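Cellulosomal-scaffolding protein A (Clostridium thermocellum, PDB 4B9F) probably anchors the cellulosome to crystalline cellulose through this family 3a carbohydrate-binding module of its scaffolding subunit. Local coordinates at residues T15-P20 against R112-D117; Y43-Q48 against S119-S124. All coordinates share one frame; numbering follows the deposited sequence.

Contact 1: residues T15-P20 against R112-D117; sequences TNSINP and RFAKND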
loop_
_atom_site.group_PDB
_atom_site.type_symbol
_atom_site.label_atom_id
_atom_site.label_comp_id
_atom_site.label_asym_id
_atom_site.label_seq_id
_atom_site.Cartn_x
_atom_site.Cartn_y
_atom_site.Cartn_z
ATOM N N THR A 15 16.769 -5.777 -4.664
ATOM C CA THR A 15 15.894 -6.797 -4.099
ATOM C C THR A 15 14.984 -7.347 -5.184
ATOM O O THR A 15 14.651 -6.633 -6.121
ATOM C CB THR A 15 15.032 -6.210 -2.956
ATOM O OG1 THR A 15 14.223 -7.241 -2.377
ATOM C CG2 THR A 15 14.121 -5.087 -3.463
ATOM N N ASN A 16 14.585 -8.613 -5.069
ATOM C CA ASN A 16 13.605 -9.157 -6.005
ATOM C C ASN A 16 12.165 -9.090 -5.492
ATOM O O ASN A 16 11.244 -9.569 -6.142
ATOM C CB ASN A 16 13.986 -10.567 -6.486
ATOM C CG ASN A 16 13.932 -11.617 -5.383
ATOM O OD1 ASN A 16 13.325 -11.426 -4.334
ATOM N ND2 ASN A 16 14.556 -12.754 -5.642
ATOM N N SER A 17 11.982 -8.508 -4.317
ATOM C CA SER A 17 10.647 -8.315 -3.789
ATOM C C SER A 17 10.568 -6.970 -3.104
ATOM O O SER A 17 11.507 -6.543 -2.430
ATOM C CB SER A 17 10.297 -9.422 -2.795
ATOM O OG SER A 17 10.466 -10.698 -3.388
ATOM N N ILE A 18 9.440 -6.306 -3.299
ATOM C CA ILE A 18 9.143 -5.046 -2.625
ATOM C C ILE A 18 7.989 -5.299 -1.653
ATOM O O ILE A 18 7.030 -5.994 -1.984
ATOM C CB ILE A 18 8.835 -3.931 -3.644
ATOM C CG1 ILE A 18 10.117 -3.626 -4.433
ATOM C CG2 ILE A 18 8.354 -2.655 -2.943
ATOM C CD1 ILE A 18 9.951 -2.689 -5.615
ATOM N N ASN A 19 8.103 -4.757 -0.443
ATOM C CA ASN A 19 7.203 -5.113 0.649
ATOM C C ASN A 19 6.622 -3.889 1.335
ATOM O O ASN A 19 7.041 -3.517 2.433
ATOM C CB ASN A 19 7.930 -5.986 1.676
ATOM C CG ASN A 19 8.393 -7.300 1.093
ATOM O OD1 ASN A 19 9.389 -7.361 0.368
ATOM N ND2 ASN A 19 7.658 -8.359 1.384
ATOM N N PRO A 20 5.650 -3.243 0.683
ATOM C CA PRO A 20 5.024 -2.053 1.264
ATOM C C PRO A 20 4.130 -2.441 2.440
ATOM O O PRO A 20 3.279 -3.323 2.300
ATOM C CB PRO A 20 4.200 -1.484 0.098
ATOM C CG PRO A 20 3.961 -2.650 -0.795
ATOM C CD PRO A 20 5.090 -3.611 -0.626
ATOM N N ARG A 112 3.264 -7.396 -0.717
ATOM C CA ARG A 112 4.475 -7.930 -1.305
ATOM C C ARG A 112 4.278 -8.044 -2.804
ATOM O O ARG A 112 3.213 -8.470 -3.267
ATOM C CB ARG A 112 4.777 -9.310 -0.717
ATOM C CG ARG A 112 6.067 -9.933 -1.216
ATOM C CD ARG A 112 6.469 -11.098 -0.323
ATOM N NE ARG A 112 5.408 -12.089 -0.246
ATOM C CZ ARG A 112 5.222 -13.052 -1.148
ATOM N NH1 ARG A 112 6.048 -13.161 -2.184
ATOM N NH2 ARG A 112 4.212 -13.909 -1.016
ATOM N N PHE A 113 5.291 -7.671 -3.573
ATOM C CA PHE A 113 5.206 -7.889 -5.016
ATOM C C PHE A 113 6.554 -8.212 -5.636
ATOM O O PHE A 113 7.608 -7.883 -5.080
ATOM C CB PHE A 113 4.447 -6.771 -5.751
ATOM C CG PHE A 113 5.116 -5.423 -5.742
ATOM C CD1 PHE A 113 6.009 -5.076 -6.748
ATOM C CD2 PHE A 113 4.783 -4.464 -4.790
ATOM C CE1 PHE A 113 6.575 -3.805 -6.798
ATOM C CE2 PHE A 113 5.354 -3.198 -4.829
ATOM C CZ PHE A 113 6.254 -2.873 -5.830
ATOM N N ALA A 114 6.504 -8.872 -6.789
ATOM C CA ALA A 114 7.703 -9.294 -7.483
ATOM C C ALA A 114 7.434 -9.374 -8.968
ATOM O O ALA A 114 6.280 -9.476 -9.405
ATOM C CB ALA A 114 8.135 -10.662 -6.982
ATOM N N LYS A 115 8.508 -9.349 -9.741
ATOM C CA LYS A 115 8.418 -9.631 -11.166
ATOM C C LYS A 115 8.244 -11.132 -11.356
ATOM O O LYS A 115 8.741 -11.929 -10.554
ATOM C CB LYS A 115 9.672 -9.151 -11.879
ATOM C CG LYS A 115 9.812 -7.638 -11.850
ATOM C CD LYS A 115 11.168 -7.212 -12.345
ATOM C CE LYS A 115 11.249 -5.714 -12.420
ATOM N NZ LYS A 115 12.564 -5.216 -12.898
ATOM N N ASN A 116 7.543 -11.528 -12.408
ATOM C CA ASN A 116 7.237 -12.943 -12.560
ATOM C C ASN A 116 8.475 -13.799 -12.830
ATOM O O ASN A 116 8.450 -15.014 -12.620
ATOM C CB ASN A 116 6.127 -13.152 -13.598
ATOM C CG ASN A 116 4.767 -12.617 -13.119
ATOM O OD1 ASN A 116 4.654 -12.062 -12.018
ATOM N ND2 ASN A 116 3.738 -12.761 -13.951
ATOM N N ASP A 117 9.562 -13.164 -13.261
ATOM C CA ASP A 117 10.829 -13.866 -13.466
ATOM C C ASP A 117 11.788 -13.691 -12.280
ATOM O O ASP A 117 12.929 -14.144 -12.325
ATOM C CB ASP A 117 11.489 -13.443 -14.788
ATOM C CG ASP A 117 12.022 -12.021 -14.758
ATOM O OD1 ASP A 117 11.671 -11.260 -13.836
ATOM O OD2 ASP A 117 12.790 -11.658 -15.674
HETATM O O HOH W 1 11.138 -9.800 -8.851
HETATM O O HOH W 2 8.771 -12.393 -2.399
#
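Ile-18 O accepts the backbone N-H of Phe-113 at 2.9 Å. The CA of Arg-112 adds a C-H...O contact to the same oxygen. In return, Ile-18 N donates to Phe-113 O at 3.0 Å, and the N-H points almost straight at the oxygen (166°). These two bonds make Ile-18 and Phe-113 an antiparallel hydrogen-bonded pair, a single bridge. Ile-18 lies over one face of the Phe-113 ring, with its CB 3.8 Å from the ring centroid in a CH-pi contact. CG2 and CD1 also reach the ring, near CE2 and CE1. Phe-113 has CG between its backbone N and carbonyl carbon (chi1 66°), which brings the ring back under Ile-18. The bridge ties the loop between strands 14-15 and 20-26 to the end of strand 106-115, in the beta-sandwich of the module. Pro-20 CD touches the same ring at CE2, 4.2 Å away. Beyond the bridge, one water accepts from Lys-115 N and donates to Asn-16 O. In one of the two conformers of Ser-17, a second water lies between its OG and Arg-112 NH1. The guanidinium forms a salt bridge through NE with Asp-56.

Contact 2: residues Y43-Q48 against S119-S124; sequences YTVDGQ and SNYTQS. With CA (calcium ion), chain C.
Asp-46 and Thr-122 meet at the calcium ion, and the carboxylate of Asp-46 is turned to serve both metal and backbone. CG of Asp-46 is anti to its own carbonyl carbon (chi1 -46°), and both oxygens face the ion. The grip is uneven: OD2 binds calcium at 2.4 Å and OD1 at 2.8 Å. OD2 also accepts the N-H of Thr-122 at 2.8 Å. That bond is nearly straight (171°), but it arrives from above the carboxylate plane, 41° out of it. Thr-122 O binds the same ion at 2.4 Å, so one residue holds the aspartate through its N-H and the metal through its carbonyl. Thr-44, from the same segment as Asp-46, chelates with its carbonyl O and OG1. A water, Asn-125 and Asp-126 complete the site. The ion probably offsets the repulsion among these closely set oxygens.

Next to the metal site the side chains of Tyr-43 and Tyr-121 cross, their ring planes nearly perpendicular. They touch where Tyr-43 CE2 comes 4.0 Å from Tyr-121 CE1. Asp-46 OD2 lies at the edge of the Tyr-121 ring, near its plane. Val-45 O sits 3.6 Å from CD1 of the same ring. Both tyrosine hydroxyls hydrogen-bond to Gln-51 OE1. A water donates to Asp-46 O and Asn-120 O, bridging the two backbones.

The site joins the loop between strands 37-43 and 51-61 to the short strand 121-122, which pairs with strand 14-15. Tyr-43 also packs on strands 74-85 and 88-96.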
loop_
_atom_site.group_PDB
_atom_site.type_symbol
_atom_site.label_atom_id
_atom_site.label_comp_id
_atom_site.label_asym_id
_atom_site.label_seq_id
_atom_site.Cartn_x
_atom_site.Cartn_y
_atom_site.Cartn_z
ATOM N N TYR A 43 6.801 3.760 -7.717
ATOM C CA TYR A 43 8.165 3.286 -7.861
ATOM C C TYR A 43 8.572 3.240 -9.326
ATOM O O TYR A 43 7.768 3.524 -10.214
ATOM C CB TYR A 43 8.299 1.893 -7.214
ATOM C CG TYR A 43 7.501 0.796 -7.903
ATOM C CD1 TYR A 43 6.124 0.683 -7.723
ATOM C CD2 TYR A 43 8.131 -0.127 -8.731
ATOM C CE1 TYR A 43 5.390 -0.319 -8.358
ATOM C CE2 TYR A 43 7.411 -1.128 -9.371
ATOM C CZ TYR A 43 6.041 -1.224 -9.178
ATOM O OH TYR A 43 5.316 -2.216 -9.795
ATOM N N THR A 44 9.835 2.904 -9.566
ATOM C CA THR A 44 10.320 2.670 -10.916
ATOM C C THR A 44 10.564 1.179 -11.086
ATOM O O THR A 44 11.257 0.554 -10.281
ATOM C CB THR A 44 11.623 3.439 -11.200
ATOM O OG1 THR A 44 12.538 3.240 -10.112
ATOM C CG2 THR A 44 11.347 4.922 -11.357
ATOM N N VAL A 45 9.997 0.607 -12.141
ATOM C CA VAL A 45 10.011 -0.841 -12.322
ATOM C C VAL A 45 11.402 -1.423 -12.631
ATOM O O VAL A 45 11.646 -2.596 -12.361
ATOM C CB VAL A 45 8.958 -1.256 -13.387
ATOM C CG1 VAL A 45 9.344 -0.741 -14.773
ATOM C CG2 VAL A 45 8.731 -2.766 -13.394
ATOM N N ASP A 46 12.302 -0.601 -13.176
ATOM C CA ASP A 46 13.675 -1.012 -13.505
ATOM C C ASP A 46 13.708 -2.196 -14.474
ATOM O O ASP A 46 14.307 -3.238 -14.182
ATOM C CB ASP A 46 14.481 -1.357 -12.244
ATOM C CG ASP A 46 14.321 -0.323 -11.140
ATOM O OD1 ASP A 46 14.395 0.896 -11.414
ATOM O OD2 ASP A 46 14.107 -0.735 -9.987
ATOM N N GLY A 47 13.074 -2.024 -15.629
ATOM C CA GLY A 47 12.958 -3.086 -16.611
ATOM C C GLY A 47 11.564 -3.662 -16.547
ATOM O O GLY A 47 11.245 -4.426 -15.640
ATOM N N GLN A 48 10.719 -3.272 -17.497
ATOM C CA GLN A 48 9.328 -3.691 -17.481
ATOM C C GLN A 48 9.205 -5.209 -17.625
ATOM O O GLN A 48 9.774 -5.805 -18.545
ATOM C CB GLN A 48 8.541 -2.983 -18.584
ATOM C CG GLN A 48 7.105 -3.469 -18.726
ATOM C CD GLN A 48 6.248 -3.128 -17.514
ATOM O OE1 GLN A 48 6.445 -2.099 -16.869
ATOM N NE2 GLN A 48 5.285 -3.994 -17.204
ATOM N N SER A 119 13.388 -11.221 -11.209
ATOM C CA SER A 119 14.530 -10.342 -11.452
ATOM C C SER A 119 14.515 -9.135 -10.509
ATOM O O SER A 119 13.545 -8.885 -9.792
ATOM C CB SER A 119 14.598 -9.905 -12.922
ATOM O OG SER A 119 13.447 -9.195 -13.323
ATOM N N ASN A 120 15.612 -8.395 -10.489
ATOM C CA ASN A 120 15.808 -7.397 -9.445
ATOM C C ASN A 120 15.155 -6.044 -9.679
ATOM O O ASN A 120 14.976 -5.604 -10.816
ATOM C CB ASN A 120 17.296 -7.195 -9.172
ATOM C CG ASN A 120 17.916 -8.368 -8.443
ATOM O OD1 ASN A 120 17.227 -9.104 -7.740
ATOM N ND2 ASN A 120 19.224 -8.541 -8.598
ATOM N N TYR A 121 14.806 -5.414 -8.561
ATOM C CA TYR A 121 14.455 -4.010 -8.487
ATOM C C TYR A 121 15.574 -3.255 -7.774
ATOM O O TYR A 121 16.362 -3.841 -7.012
ATOM C CB TYR A 121 13.234 -3.816 -7.602
ATOM C CG TYR A 121 11.925 -4.394 -8.060
ATOM C CD1 TYR A 121 11.146 -3.751 -9.025
ATOM C CD2 TYR A 121 11.420 -5.549 -7.470
ATOM C CE1 TYR A 121 9.908 -4.265 -9.406
ATOM C CE2 TYR A 121 10.201 -6.072 -7.845
ATOM C CZ TYR A 121 9.440 -5.425 -8.808
ATOM O OH TYR A 121 8.216 -5.945 -9.155
ATOM N N THR A 122 15.587 -1.944 -7.983
ATOM C CA THR A 122 16.430 -1.015 -7.245
ATOM C C THR A 122 15.495 -0.093 -6.477
ATOM O O THR A 122 14.625 0.533 -7.084
ATOM C CB THR A 122 17.256 -0.170 -8.224
ATOM O OG1 THR A 122 18.191 -1.019 -8.902
ATOM C CG2 THR A 122 17.992 0.949 -7.496
ATOM N N GLN A 123 15.649 -0.008 -5.157
ATOM C CA GLN A 123 14.696 0.772 -4.368
ATOM C C GLN A 123 15.067 2.243 -4.203
ATOM O O GLN A 123 14.223 3.051 -3.837
ATOM C CB GLN A 123 14.448 0.116 -3.009
ATOM C CG GLN A 123 13.971 -1.326 -3.124
ATOM C CD GLN A 123 13.242 -1.783 -1.885
ATOM O OE1 GLN A 123 12.027 -1.600 -1.761
ATOM N NE2 GLN A 123 13.971 -2.383 -0.956
ATOM N N SER A 124 16.317 2.586 -4.497
ATOM C CA SER A 124 16.811 3.941 -4.263
ATOM C C SER A 124 16.194 4.958 -5.214
ATOM O O SER A 124 16.303 6.157 -4.986
ATOM C CB SER A 124 18.332 3.994 -4.394
ATOM O OG SER A 124 18.724 3.745 -5.732
HETATM CA CA CA C . 13.198 1.175 -8.899
HETATM O O HOH W 3 16.778 -4.162 -12.742
HETATM O O HOH W 4 12.008 -0.653 -7.685
#

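Contacts 1 and 2 have centres about 9 Å apart, on the same side of the chain's centre. Their segments alternate along the chain, and strand 121-122 follows strand 106-115. Thr-15 O lies 2.7 Å from Tyr-121 N, a probable hydrogen bond that pairs strand 14-15 with strand 121-122. Lys-115 of contact 1 extends its NZ to contact 2, where it lies 2.8 Å from Val-45 O. The same NZ is bonded to Asn-120 O and Gly-47 O, so it bridges both segments of contact 2. Calcium belongs to contact 2, but the nearest side-chain atom of Ile-18 is about 6 Å from the ion. Phe-113 and Tyr-43 meet with ring planes about 40° apart, joining the two contacts.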